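Long-range contacts in bile salt hydrolase/transferase (Clostridium perfringens, PDB 2BJF), which hydrolyses the amide bond of glycine- and taurine-conjugated bile salts, releasing free bile acids, and also transfers bile acyl groups to amines: residues D180-N185 against T224-F229; I250-I255 against T279-L284; I30-R35 against E307-N312; T50-L55 against N112-E117. All blocks are in the same frame, centred on the assembly; numbering follows the deposited sequence.

Contact 1. Residues D180-N185 against T224-F229; sequences DWHVAN and TPASRF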
loop_
_atom_site.group_PDB
_atom_site.type_symbol
_atom_site.label_atom_id
_atom_site.label_comp_id
_atom_site.label_asym_id
_atom_site.label_seq_id
_atom_site.Cartn_x
_atom_site.Cartn_y
_atom_site.Cartn_z
ATOM N N ASP A 180 -9.538 -7.987 -18.860
ATOM C CA ASP A 180 -8.164 -7.812 -19.326
ATOM C C ASP A 180 -7.383 -6.805 -18.482
ATOM O O ASP A 180 -6.165 -6.933 -18.333
ATOM C CB ASP A 180 -8.125 -7.431 -20.812
ATOM C CG ASP A 180 -8.916 -6.174 -21.120
ATOM O OD1 ASP A 180 -10.126 -6.141 -20.829
ATOM O OD2 ASP A 180 -8.326 -5.219 -21.668
ATOM N N TRP A 181 -8.086 -5.815 -17.926
ATOM C CA TRP A 181 -7.462 -4.840 -17.027
ATOM C C TRP A 181 -6.962 -5.517 -15.751
ATOM O O TRP A 181 -5.833 -5.278 -15.318
ATOM C CB TRP A 181 -8.423 -3.688 -16.687
ATOM C CG TRP A 181 -7.761 -2.584 -15.903
ATOM C CD1 TRP A 181 -7.257 -1.416 -16.399
ATOM C CD2 TRP A 181 -7.514 -2.558 -14.489
ATOM N NE1 TRP A 181 -6.710 -0.666 -15.385
ATOM C CE2 TRP A 181 -6.858 -1.341 -14.202
ATOM C CE3 TRP A 181 -7.790 -3.444 -13.436
ATOM C CZ2 TRP A 181 -6.468 -0.985 -12.906
ATOM C CZ3 TRP A 181 -7.404 -3.091 -12.146
ATOM C CH2 TRP A 181 -6.750 -1.871 -11.893
ATOM N N HIS A 182 -7.808 -6.358 -15.156
ATOM C CA HIS A 182 -7.456 -7.066 -13.925
ATOM C C HIS A 182 -6.297 -8.034 -14.147
ATOM O O HIS A 182 -5.395 -8.126 -13.315
ATOM C CB HIS A 182 -8.667 -7.811 -13.358
ATOM C CG HIS A 182 -9.737 -6.911 -12.823
ATOM N ND1 HIS A 182 -9.643 -6.289 -11.597
ATOM C CD2 HIS A 182 -10.928 -6.535 -13.347
ATOM C CE1 HIS A 182 -10.730 -5.567 -11.389
ATOM N NE2 HIS A 182 -11.526 -5.700 -12.434
ATOM N N VAL A 183 -6.326 -8.745 -15.273
ATOM C CA VAL A 183 -5.260 -9.687 -15.623
ATOM C C VAL A 183 -3.909 -8.969 -15.739
ATOM O O VAL A 183 -2.891 -9.474 -15.259
ATOM C CB VAL A 183 -5.593 -10.480 -16.916
ATOM C CG1 VAL A 183 -4.420 -11.355 -17.344
ATOM C CG2 VAL A 183 -6.829 -11.340 -16.705
ATOM N N ALA A 184 -3.913 -7.788 -16.354
ATOM C CA ALA A 184 -2.707 -6.966 -16.449
ATOM C C ALA A 184 -2.280 -6.427 -15.080
ATOM O O ALA A 184 -1.084 -6.294 -14.808
ATOM C CB ALA A 184 -2.907 -5.825 -17.441
ATOM N N ASN A 185 -3.259 -6.130 -14.225
ATOM C CA ASN A 185 -2.988 -5.634 -12.872
ATOM C C ASN A 185 -2.280 -6.669 -11.994
ATOM O O ASN A 185 -1.513 -6.307 -11.101
ATOM C CB ASN A 185 -4.278 -5.142 -12.200
ATOM C CG ASN A 185 -4.013 -4.265 -10.977
ATOM O OD1 ASN A 185 -3.087 -3.449 -10.964
ATOM N ND2 ASN A 185 -4.842 -4.419 -9.950
ATOM N N THR A 224 -12.490 -2.579 -2.745
ATOM C CA THR A 224 -12.737 -2.271 -4.159
ATOM C C THR A 224 -12.615 -3.541 -5.002
ATOM O O THR A 224 -11.923 -4.485 -4.605
ATOM C CB THR A 224 -11.781 -1.195 -4.731
ATOM O OG1 THR A 224 -10.426 -1.653 -4.647
ATOM C CG2 THR A 224 -11.945 0.133 -4.005
ATOM N N PRO A 225 -13.300 -3.579 -6.160
ATOM C CA PRO A 225 -13.213 -4.744 -7.045
ATOM C C PRO A 225 -11.781 -5.129 -7.432
ATOM O O PRO A 225 -11.454 -6.317 -7.432
ATOM C CB PRO A 225 -14.016 -4.310 -8.273
ATOM C CG PRO A 225 -14.975 -3.294 -7.754
ATOM C CD PRO A 225 -14.218 -2.553 -6.691
ATOM N N ALA A 226 -10.940 -4.143 -7.746
ATOM C CA ALA A 226 -9.554 -4.418 -8.136
ATOM C C ALA A 226 -8.747 -5.064 -7.006
ATOM O O ALA A 226 -8.023 -6.036 -7.229
ATOM C CB ALA A 226 -8.871 -3.149 -8.636
ATOM N N SER A 227 -8.889 -4.532 -5.794
ATOM C CA SER A 227 -8.178 -5.073 -4.635
ATOM C C SER A 227 -8.648 -6.481 -4.278
ATOM O O SER A 227 -7.833 -7.349 -3.954
ATOM C CB SER A 227 -8.315 -4.137 -3.438
ATOM O OG SER A 227 -7.662 -2.908 -3.703
ATOM N N ARG A 228 -9.959 -6.703 -4.353
ATOM C CA ARG A 228 -10.525 -8.024 -4.091
ATOM C C ARG A 228 -10.074 -9.053 -5.126
ATOM O O ARG A 228 -9.797 -10.201 -4.776
ATOM C CB ARG A 228 -12.053 -7.960 -3.992
ATOM C CG ARG A 228 -12.541 -7.238 -2.743
ATOM C CD ARG A 228 -14.051 -7.324 -2.573
ATOM N NE ARG A 228 -14.781 -6.411 -3.454
ATOM C CZ ARG A 228 -15.342 -6.758 -4.610
ATOM N NH1 ARG A 228 -15.250 -8.006 -5.055
ATOM N NH2 ARG A 228 -15.991 -5.851 -5.328
ATOM N N PHE A 229 -9.982 -8.632 -6.388
ATOM C CA PHE A 229 -9.497 -9.498 -7.469
ATOM C C PHE A 229 -8.084 -9.995 -7.166
ATOM O O PHE A 229 -7.807 -11.190 -7.266
ATOM C CB PHE A 229 -9.537 -8.761 -8.816
ATOM C CG PHE A 229 -9.325 -9.651 -10.017
ATOM C CD1 PHE A 229 -10.402 -10.041 -10.808
ATOM C CD2 PHE A 229 -8.046 -10.079 -10.374
ATOM C CE1 PHE A 229 -10.213 -10.858 -11.925
ATOM C CE2 PHE A 229 -7.845 -10.895 -11.487
ATOM C CZ PHE A 229 -8.931 -11.284 -12.265
HETATM O O HOH W 1 -7.203 -6.262 -9.999
#
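H182 and A226, with CA atoms 6.7 Å apart, mark where helices 180-185 and 225-229 come together, the two axes crossing at -54° with 10.4 Å between them. F229 sets its CG anti to the backbone N (chi1 -168°), and its ring lies flat against H182. H182 CB sits over the middle of that ring, 3.5 Å from the centroid, a CH-pi contact almost on the ring normal. The imidazole carries on from there as an offset stack, its centroid 4.6 Å from that of F229 and the planes tilted by 20°. W181 CE3 leans on the opposite imidazole face, off toward the rim, so the ring is held between two aromatic side chains. At its edge, H182 CE1 meets A226 CA at 3.6 Å, while W181 CZ3 touches A226 CB. One water joins the polar groups: it accepts from N185 ND2, donates to A226 O at 2.9 Å, and bonds H182 ND1 in the imidazole plane. H182 NE2 is taken by the carbonyl of N175, a residue of the taurine pocket. F229 also packs on F179 and L186 of helix 179-186, and W181 stacks on W181 of the second subunit. Helix 225-243 meanwhile sends R228 to the backbone O of C2, the inferred nucleophile, just ahead of strand 3-8.

Contact 2. Residues I250-I255 against T279-L284; sequences IEFFHI and TSCMCL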
loop_
_atom_site.group_PDB
_atom_site.type_symbol
_atom_site.label_atom_id
_atom_site.label_comp_id
_atom_site.label_asym_id
_atom_site.label_seq_id
_atom_site.Cartn_x
_atom_site.Cartn_y
_atom_site.Cartn_z
ATOM N N ILE A 250 -15.074 -26.480 2.504
ATOM C CA ILE A 250 -14.875 -25.365 3.432
ATOM C C ILE A 250 -13.779 -24.388 2.981
ATOM O O ILE A 250 -13.854 -23.195 3.273
ATOM C CB ILE A 250 -14.661 -25.847 4.905
ATOM C CG1 ILE A 250 -14.971 -24.723 5.904
ATOM C CG2 ILE A 250 -13.255 -26.411 5.119
ATOM C CD1 ILE A 250 -16.421 -24.251 5.895
ATOM N N GLU A 251 -12.787 -24.896 2.246
ATOM C CA GLU A 251 -11.690 -24.066 1.735
ATOM C C GLU A 251 -12.190 -22.966 0.798
ATOM O O GLU A 251 -11.664 -21.848 0.797
ATOM C CB GLU A 251 -10.638 -24.921 1.018
ATOM C CG GLU A 251 -9.949 -25.980 1.884
ATOM C CD GLU A 251 -9.073 -25.407 2.993
ATOM O OE1 GLU A 251 -8.950 -24.170 3.112
ATOM O OE2 GLU A 251 -8.497 -26.213 3.750
ATOM N N PHE A 252 -13.205 -23.303 0.004
ATOM C CA PHE A 252 -13.875 -22.358 -0.885
ATOM C C PHE A 252 -14.386 -21.153 -0.093
ATOM O O PHE A 252 -14.182 -20.006 -0.490
ATOM C CB PHE A 252 -15.030 -23.070 -1.599
ATOM C CG PHE A 252 -15.649 -22.282 -2.719
ATOM C CD1 PHE A 252 -15.247 -22.491 -4.034
ATOM C CD2 PHE A 252 -16.662 -21.357 -2.466
ATOM C CE1 PHE A 252 -15.825 -21.775 -5.080
ATOM C CE2 PHE A 252 -17.244 -20.635 -3.505
ATOM C CZ PHE A 252 -16.822 -20.845 -4.813
ATOM N N PHE A 253 -15.030 -21.427 1.040
ATOM C CA PHE A 253 -15.584 -20.380 1.894
ATOM C C PHE A 253 -14.499 -19.560 2.591
ATOM O O PHE A 253 -14.643 -18.348 2.747
ATOM C CB PHE A 253 -16.573 -20.976 2.902
ATOM C CG PHE A 253 -17.881 -21.389 2.284
ATOM C CD1 PHE A 253 -18.986 -20.541 2.336
ATOM C CD2 PHE A 253 -18.006 -22.615 1.634
ATOM C CE1 PHE A 253 -20.198 -20.914 1.755
ATOM C CE2 PHE A 253 -19.214 -22.996 1.050
ATOM C CZ PHE A 253 -20.312 -22.142 1.111
ATOM N N HIS A 254 -13.410 -20.217 2.987
ATOM C CA HIS A 254 -12.274 -19.512 3.587
ATOM C C HIS A 254 -11.674 -18.476 2.640
ATOM O O HIS A 254 -11.356 -17.362 3.057
ATOM C CB HIS A 254 -11.201 -20.492 4.067
ATOM C CG HIS A 254 -11.543 -21.165 5.359
ATOM N ND1 HIS A 254 -11.543 -20.499 6.565
ATOM C CD2 HIS A 254 -11.891 -22.444 5.633
ATOM C CE1 HIS A 254 -11.884 -21.338 7.528
ATOM N NE2 HIS A 254 -12.099 -22.524 6.989
ATOM N N ILE A 255 -11.537 -18.843 1.367
ATOM C CA ILE A 255 -11.021 -17.923 0.352
ATOM C C ILE A 255 -11.945 -16.710 0.196
ATOM O O ILE A 255 -11.494 -15.565 0.277
ATOM C CB ILE A 255 -10.799 -18.629 -1.016
ATOM C CG1 ILE A 255 -9.680 -19.671 -0.905
ATOM C CG2 ILE A 255 -10.456 -17.610 -2.099
ATOM C CD1 ILE A 255 -9.568 -20.609 -2.106
ATOM N N THR A 279 -22.923 -16.339 0.315
ATOM C CA THR A 279 -21.815 -16.986 -0.366
ATOM C C THR A 279 -22.304 -18.341 -0.857
ATOM O O THR A 279 -22.728 -19.180 -0.059
ATOM C CB THR A 279 -20.603 -17.159 0.569
ATOM O OG1 THR A 279 -20.200 -15.879 1.070
ATOM C CG2 THR A 279 -19.432 -17.802 -0.167
ATOM N N SER A 280 -22.265 -18.535 -2.171
ATOM C CA SER A 280 -22.706 -19.787 -2.776
ATOM C C SER A 280 -21.523 -20.583 -3.313
ATOM O O SER A 280 -20.524 -20.013 -3.754
ATOM C CB SER A 280 -23.727 -19.528 -3.887
ATOM O OG SER A 280 -23.134 -18.895 -5.006
ATOM N N CYS A 281 -21.646 -21.904 -3.253
ATOM C CA CYS A 281 -20.641 -22.814 -3.782
ATOM C C CYS A 281 -21.349 -24.016 -4.381
ATOM O O CYS A 281 -21.987 -24.789 -3.667
ATOM C CB CYS A 281 -19.678 -23.261 -2.682
ATOM S SG CYS A 281 -18.429 -24.449 -3.230
ATOM N N MET A 282 -21.237 -24.161 -5.696
ATOM C CA MET A 282 -21.880 -25.254 -6.411
ATOM C C MET A 282 -20.879 -26.356 -6.707
ATOM O O MET A 282 -19.826 -26.103 -7.296
ATOM C CB MET A 282 -22.486 -24.740 -7.722
ATOM C CG MET A 282 -23.645 -23.778 -7.532
ATOM S SD MET A 282 -24.061 -22.863 -9.027
ATOM C CE MET A 282 -22.994 -21.434 -8.869
ATOM N N CYS A 283 -21.197 -27.575 -6.283
ATOM C CA CYS A 283 -20.427 -28.734 -6.708
ATOM C C CYS A 283 -21.022 -29.207 -8.024
ATOM O O CYS A 283 -22.072 -29.858 -8.052
ATOM C CB CYS A 283 -20.444 -29.848 -5.664
ATOM S SG CYS A 283 -19.430 -31.256 -6.151
ATOM N N LEU A 284 -20.343 -28.861 -9.112
ATOM C CA LEU A 284 -20.893 -29.012 -10.460
ATOM C C LEU A 284 -21.203 -30.459 -10.865
ATOM O O LEU A 284 -22.241 -30.715 -11.477
ATOM C CB LEU A 284 -19.989 -28.323 -11.490
ATOM C CG LEU A 284 -19.797 -26.807 -11.333
ATOM C CD1 LEU A 284 -18.701 -26.308 -12.260
ATOM C CD2 LEU A 284 -21.096 -26.035 -11.568
#
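F252 and F253 of helix 250-255 rest on T279 and C281 of strand 279-283, a helix-on-sheet contact of the αββα sandwich that defines Ntn hydrolases; the axes lie 9.3 Å apart at 147°. The sulfur-aromatic contact comes first. C281 holds SG anti to its backbone N (chi1 178°), and the sulfur sits over one face of the F252 ring, off toward the rim, 3.7 Å from the centroid. C281 CB adds a CH-pi contact to that ring. F253 adds apolar contacts of its own: CE2 reaches C281 CB at 3.8 Å, and its side chain and that of T279 slide past each other in opposite directions, CE1 against CG2, with CE1 also 3.6 Å from T279 O. Both hydroxyls have hydrogen bonds outside the contact, T279 OG1 with N19 on strand 14-22 and S280 OG with D69. Away from this strand, E251 forms a salt bridge with R263 of the third subunit. Back at the strand, the ring atom F252 CE2 lies 3.3 Å from the carbonyl oxygen S280 O.

Contact 3. Residues I30-R35 against E307-N312; sequences IIFIPR and ENLDGN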
loop_
_atom_site.group_PDB
_atom_site.type_symbol
_atom_site.label_atom_id
_atom_site.label_comp_id
_atom_site.label_asym_id
_atom_site.label_seq_id
_atom_site.Cartn_x
_atom_site.Cartn_y
_atom_site.Cartn_z
ATOM N N ILE A 30 -33.865 -19.948 -3.582
ATOM C CA ILE A 30 -33.172 -20.921 -4.411
ATOM C C ILE A 30 -34.221 -21.566 -5.315
ATOM O O ILE A 30 -35.181 -22.177 -4.836
ATOM C CB ILE A 30 -32.399 -21.973 -3.577
ATOM C CG1 ILE A 30 -31.364 -21.300 -2.664
ATOM C CG2 ILE A 30 -31.690 -22.961 -4.493
ATOM C CD1 ILE A 30 -31.915 -20.801 -1.333
ATOM N N ILE A 31 -34.035 -21.398 -6.622
ATOM C CA ILE A 31 -35.036 -21.779 -7.619
ATOM C C ILE A 31 -34.603 -23.004 -8.416
ATOM O O ILE A 31 -33.500 -23.041 -8.969
ATOM C CB ILE A 31 -35.334 -20.604 -8.592
ATOM C CG1 ILE A 31 -35.805 -19.366 -7.820
ATOM C CG2 ILE A 31 -36.363 -21.007 -9.653
ATOM C CD1 ILE A 31 -35.849 -18.098 -8.656
ATOM N N PHE A 32 -35.483 -24.003 -8.462
ATOM C CA PHE A 32 -35.299 -25.182 -9.301
ATOM C C PHE A 32 -36.284 -25.152 -10.464
ATOM O O PHE A 32 -37.490 -24.985 -10.261
ATOM C CB PHE A 32 -35.485 -26.471 -8.487
ATOM C CG PHE A 32 -35.515 -27.723 -9.326
ATOM C CD1 PHE A 32 -34.332 -28.309 -9.768
ATOM C CD2 PHE A 32 -36.728 -28.316 -9.678
ATOM C CE1 PHE A 32 -34.351 -29.464 -10.547
ATOM C CE2 PHE A 32 -36.759 -29.471 -10.460
ATOM C CZ PHE A 32 -35.567 -30.046 -10.894
ATOM N N ILE A 33 -35.759 -25.315 -11.677
ATOM C CA ILE A 33 -36.587 -25.417 -12.878
ATOM C C ILE A 33 -36.306 -26.754 -13.565
ATOM O O ILE A 33 -35.160 -27.036 -13.918
ATOM C CB ILE A 33 -36.333 -24.252 -13.874
ATOM C CG1 ILE A 33 -36.386 -22.894 -13.162
ATOM C CG2 ILE A 33 -37.343 -24.302 -15.021
ATOM C CD1 ILE A 33 -35.961 -21.713 -14.030
ATOM N N PRO A 34 -37.349 -27.587 -13.750
ATOM C CA PRO A 34 -37.174 -28.886 -14.403
ATOM C C PRO A 34 -36.978 -28.761 -15.916
ATOM O O PRO A 34 -37.080 -27.660 -16.465
ATOM C CB PRO A 34 -38.489 -29.609 -14.093
ATOM C CG PRO A 34 -39.487 -28.519 -13.949
ATOM C CD PRO A 34 -38.749 -27.355 -13.347
ATOM N N ARG A 35 -36.695 -29.888 -16.569
ATOM C CA ARG A 35 -36.571 -29.949 -18.027
ATOM C C ARG A 35 -37.898 -29.621 -18.698
ATOM O O ARG A 35 -38.965 -29.831 -18.109
ATOM C CB ARG A 35 -36.154 -31.352 -18.475
ATOM C CG ARG A 35 -34.819 -31.847 -17.962
ATOM C CD ARG A 35 -34.782 -33.364 -18.052
ATOM N NE ARG A 35 -33.517 -33.934 -17.598
ATOM C CZ ARG A 35 -33.334 -35.219 -17.304
ATOM N NH1 ARG A 35 -34.339 -36.083 -17.404
ATOM N NH2 ARG A 35 -32.143 -35.643 -16.903
ATOM N N GLU A 307 -34.466 -33.814 -6.749
ATOM C CA GLU A 307 -35.727 -33.354 -7.333
ATOM C C GLU A 307 -36.045 -34.099 -8.628
ATOM O O GLU A 307 -35.176 -34.755 -9.208
ATOM C CB GLU A 307 -35.684 -31.841 -7.596
ATOM C CG GLU A 307 -35.373 -30.974 -6.371
ATOM C CD GLU A 307 -36.410 -31.086 -5.260
ATOM O OE1 GLU A 307 -37.614 -31.254 -5.560
ATOM O OE2 GLU A 307 -36.015 -31.000 -4.078
ATOM N N ASN A 308 -37.296 -34.003 -9.071
ATOM C CA ASN A 308 -37.690 -34.578 -10.353
ATOM C C ASN A 308 -37.277 -33.664 -11.498
ATOM O O ASN A 308 -37.871 -32.603 -11.705
ATOM C CB ASN A 308 -39.198 -34.853 -10.403
ATOM C CG ASN A 308 -39.591 -35.763 -11.562
ATOM O OD1 ASN A 308 -38.755 -36.149 -12.383
ATOM N ND2 ASN A 308 -40.872 -36.111 -11.630
ATOM N N LEU A 309 -36.256 -34.086 -12.238
ATOM C CA LEU A 309 -35.782 -33.326 -13.393
ATOM C C LEU A 309 -36.812 -33.330 -14.523
ATOM O O LEU A 309 -36.791 -32.456 -15.389
ATOM C CB LEU A 309 -34.426 -33.848 -13.887
ATOM C CG LEU A 309 -33.258 -33.964 -12.894
ATOM C CD1 LEU A 309 -31.974 -34.314 -13.633
ATOM C CD2 LEU A 309 -33.057 -32.704 -12.050
ATOM N N ASP A 310 -37.713 -34.313 -14.496
ATOM C CA ASP A 310 -38.816 -34.407 -15.454
ATOM C C ASP A 310 -40.125 -33.850 -14.879
ATOM O O ASP A 310 -41.213 -34.174 -15.366
ATOM C CB ASP A 310 -39.015 -35.859 -15.904
ATOM C CG ASP A 310 -37.830 -36.403 -16.685
ATOM O OD1 ASP A 310 -37.274 -35.673 -17.535
ATOM O OD2 ASP A 310 -37.463 -37.575 -16.456
ATOM N N GLY A 311 -40.011 -33.009 -13.852
ATOM C CA GLY A 311 -41.169 -32.387 -13.204
ATOM C C GLY A 311 -41.877 -31.362 -14.074
ATOM O O GLY A 311 -41.413 -31.039 -15.169
ATOM N N ASN A 312 -42.998 -30.843 -13.577
ATOM C CA ASN A 312 -43.838 -29.922 -14.350
ATOM C C ASN A 312 -43.985 -28.518 -13.748
ATOM O O ASN A 312 -44.695 -27.673 -14.300
ATOM C CB ASN A 312 -45.220 -30.546 -14.612
ATOM C CG ASN A 312 -45.981 -30.873 -13.328
ATOM O OD1 ASN A 312 -45.685 -30.350 -12.253
ATOM N ND2 ASN A 312 -46.979 -31.743 -13.447
HETATM O O HOH W 2 -40.265 -32.171 -17.757
HETATM O O HOH W 3 -41.433 -28.928 -17.010
#
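F32 carries CG anti to its backbone N (chi1 171°), on the side of E307 and L309, whereas R35 has CG anti to its carbonyl carbon (chi1 -61°) and runs extended from CG to NE beside L309 and D310. E307 CB lies over one face of the F32 ring, 3.9 Å from the centroid, a CH-pi contact; at the ring edge, in plane, sit L309 CD2 and the carbonyl N308 O, the latter 3.5 Å from F32 CZ. L309 CB rests over the centre of the R35 guanidinium, 3.8 Å above its plane. R35 NH1 forms a salt bridge in that plane with D310 OD1 at 3.0 Å, meeting the oxygen from above the carboxylate plane. R35 N donates to L309 O at 2.8 Å, and two waters each bridge R35 O and G311 O. The partner loop is shaped by a type I turn from N308 to G311, with N308 OD1 closing an Asx turn on D310 N. R35 NH2 also pairs with E73. Strand 29-33, which leads into this corner, runs antiparallel between strands 54-61 and 315-318, and the loop 307-312 leads toward the latter.

Contact 4. Residues T50-L55 against N112-E117; sequences TKYAVL and NFSSVE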
loop_
_atom_site.group_PDB
_atom_site.type_symbol
_atom_site.label_atom_id
_atom_site.label_comp_id
_atom_site.label_asym_id
_atom_site.label_seq_id
_atom_site.Cartn_x
_atom_site.Cartn_y
_atom_site.Cartn_z
ATOM N N THR A 50 -36.757 -24.672 -21.184
ATOM C CA THR A 50 -35.516 -25.292 -20.724
ATOM C C THR A 50 -35.261 -26.629 -21.412
ATOM O O THR A 50 -36.175 -27.438 -21.572
ATOM C CB THR A 50 -35.508 -25.506 -19.189
ATOM O OG1 THR A 50 -36.611 -26.338 -18.809
ATOM C CG2 THR A 50 -35.598 -24.173 -18.450
ATOM N N LYS A 51 -34.020 -26.838 -21.840
ATOM C CA LYS A 51 -33.580 -28.146 -22.310
ATOM C C LYS A 51 -33.065 -28.935 -21.111
ATOM O O LYS A 51 -33.394 -30.110 -20.939
ATOM C CB LYS A 51 -32.494 -28.006 -23.384
ATOM C CG LYS A 51 -31.987 -29.330 -23.944
ATOM C CD LYS A 51 -30.851 -29.118 -24.931
ATOM C CE LYS A 51 -30.298 -30.445 -25.422
ATOM N NZ LYS A 51 -29.207 -30.256 -26.417
ATOM N N TYR A 52 -32.268 -28.266 -20.279
ATOM C CA TYR A 52 -31.704 -28.870 -19.076
ATOM C C TYR A 52 -32.330 -28.283 -17.816
ATOM O O TYR A 52 -32.731 -27.115 -17.796
ATOM C CB TYR A 52 -30.184 -28.675 -19.044
ATOM C CG TYR A 52 -29.462 -29.219 -20.261
ATOM C CD1 TYR A 52 -29.486 -30.583 -20.559
ATOM C CD2 TYR A 52 -28.749 -28.372 -21.109
ATOM C CE1 TYR A 52 -28.824 -31.088 -21.674
ATOM C CE2 TYR A 52 -28.080 -28.869 -22.228
ATOM C CZ TYR A 52 -28.125 -30.227 -22.503
ATOM O OH TYR A 52 -27.468 -30.726 -23.605
ATOM N N ALA A 53 -32.413 -29.105 -16.771
ATOM C CA ALA A 53 -32.892 -28.663 -15.463
ATOM C C ALA A 53 -31.888 -27.699 -14.837
ATOM O O ALA A 53 -30.683 -27.852 -15.024
ATOM C CB ALA A 53 -33.128 -29.853 -14.553
ATOM N N VAL A 54 -32.398 -26.716 -14.098
ATOM C CA VAL A 54 -31.586 -25.624 -13.554
ATOM C C VAL A 54 -31.813 -25.469 -12.048
ATOM O O VAL A 54 -32.938 -25.612 -11.568
ATOM C CB VAL A 54 -31.906 -24.279 -14.274
ATOM C CG1 VAL A 54 -31.131 -23.117 -13.664
ATOM C CG2 VAL A 54 -31.615 -24.378 -15.771
ATOM N N LEU A 55 -30.737 -25.180 -11.314
ATOM C CA LEU A 55 -30.821 -24.839 -9.894
ATOM C C LEU A 55 -29.893 -23.675 -9.566
ATOM O O LEU A 55 -28.716 -23.693 -9.930
ATOM C CB LEU A 55 -30.476 -26.045 -9.012
ATOM C CG LEU A 55 -30.559 -25.833 -7.492
ATOM C CD1 LEU A 55 -32.005 -25.692 -7.033
ATOM C CD2 LEU A 55 -29.869 -26.962 -6.739
ATOM N N ASN A 112 -29.840 -23.996 -21.977
ATOM C CA ASN A 112 -29.596 -24.411 -23.361
ATOM C C ASN A 112 -28.340 -25.241 -23.629
ATOM O O ASN A 112 -28.312 -26.030 -24.577
ATOM C CB ASN A 112 -29.608 -23.188 -24.285
ATOM C CG ASN A 112 -30.996 -22.603 -24.463
ATOM O OD1 ASN A 112 -31.914 -23.279 -24.934
ATOM N ND2 ASN A 112 -31.155 -21.337 -24.099
ATOM N N PHE A 113 -27.307 -25.058 -22.811
ATOM C CA PHE A 113 -25.988 -25.616 -23.117
ATOM C C PHE A 113 -25.437 -26.519 -22.015
ATOM O O PHE A 113 -25.781 -26.362 -20.843
ATOM C CB PHE A 113 -25.007 -24.486 -23.448
ATOM C CG PHE A 113 -25.555 -23.483 -24.428
ATOM C CD1 PHE A 113 -25.679 -23.806 -25.776
ATOM C CD2 PHE A 113 -25.968 -22.224 -24.000
ATOM C CE1 PHE A 113 -26.198 -22.888 -26.686
ATOM C CE2 PHE A 113 -26.486 -21.297 -24.901
ATOM C CZ PHE A 113 -26.602 -21.631 -26.247
ATOM N N SER A 114 -24.581 -27.461 -22.407
ATOM C CA SER A 114 -24.058 -28.472 -21.487
ATOM C C SER A 114 -22.599 -28.250 -21.082
ATOM O O SER A 114 -22.116 -28.875 -20.134
ATOM C CB SER A 114 -24.223 -29.871 -22.090
ATOM O OG SER A 114 -23.428 -30.020 -23.252
ATOM N N SER A 115 -21.901 -27.367 -21.793
ATOM C CA SER A 115 -20.475 -27.139 -21.552
ATOM C C SER A 115 -20.039 -25.713 -21.878
ATOM O O SER A 115 -20.742 -24.986 -22.583
ATOM C CB SER A 115 -19.636 -28.129 -22.367
ATOM O OG SER A 115 -19.730 -27.852 -23.756
ATOM N N VAL A 116 -18.872 -25.332 -21.361
ATOM C CA VAL A 116 -18.249 -24.045 -21.673
ATOM C C VAL A 116 -17.974 -23.927 -23.175
ATOM O O VAL A 116 -18.226 -22.881 -23.775
ATOM C CB VAL A 116 -16.948 -23.829 -20.848
ATOM C CG1 VAL A 116 -16.086 -22.715 -21.439
ATOM C CG2 VAL A 116 -17.288 -23.521 -19.398
ATOM N N GLU A 117 -17.481 -25.008 -23.778
ATOM C CA GLU A 117 -17.203 -25.026 -25.218
ATOM C C GLU A 117 -18.443 -24.759 -26.075
ATOM O O GLU A 117 -18.361 -24.040 -27.074
ATOM C CB GLU A 117 -16.508 -26.326 -25.641
ATOM C CG GLU A 117 -15.051 -26.453 -25.169
ATOM C CD GLU A 117 -14.144 -25.312 -25.633
ATOM O OE1 GLU A 117 -13.190 -24.984 -24.897
ATOM O OE2 GLU A 117 -14.373 -24.741 -26.722
HETATM O O HOH W 4 -27.230 -28.285 -25.690
#
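The Y52 ring has K51 CG over the centre of one face, 4.1 Å above the plane, and F113 N at its edge, in plane; the F113 ring in turn has N112 CB over the centre of one face. Across the contact, Y52 lays its CE2 against the carbonyl carbon F113 C at 3.5 Å, and its hydroxyl OH stops 3.7 Å from S114 CB. Y52 CG is anti to its own carbonyl carbon (chi1 -57°), on the side where the backbone of 112-114 passes. K51 stretches fully beyond CG, its NZ donating to a water at 2.9 Å. That water also accepts from Y52 OH and donates to N112 O at 2.7 Å, tying together three polar groups from the two segments. Backbone bonds of K51 and Y52 to A111 fix the loop against the end of helix 105-112. F113 meets W108 edge-to-face. The bend then leads into helix 116-123, where S115 is a classic serine N-cap, its OG accepting from E118 N.

From the N terminus, residues 30-35 open contact 3, the widest loop, which closes only at 307-312 and encloses the other three. Contact 4 comes next, tying the loop ahead of strand 54-61 to the connection between helices 105-112 and 116-123. Contacts 1 and 2 follow in series, and no loops cross. Contact 1 joins helix 179-186 to helix 225-243; the next helix, 249-257, is held to strand 275-283 by contact 2, and both contacts reach the third subunit. Contacts 3 and 4 touch directly, with P34 O and T50 OG1 2.7 Å apart, beside the paired strands 29-33 and 54-61. Contact 1 lies across the chain's centre from them, its centre about 37 Å from that of contact 3.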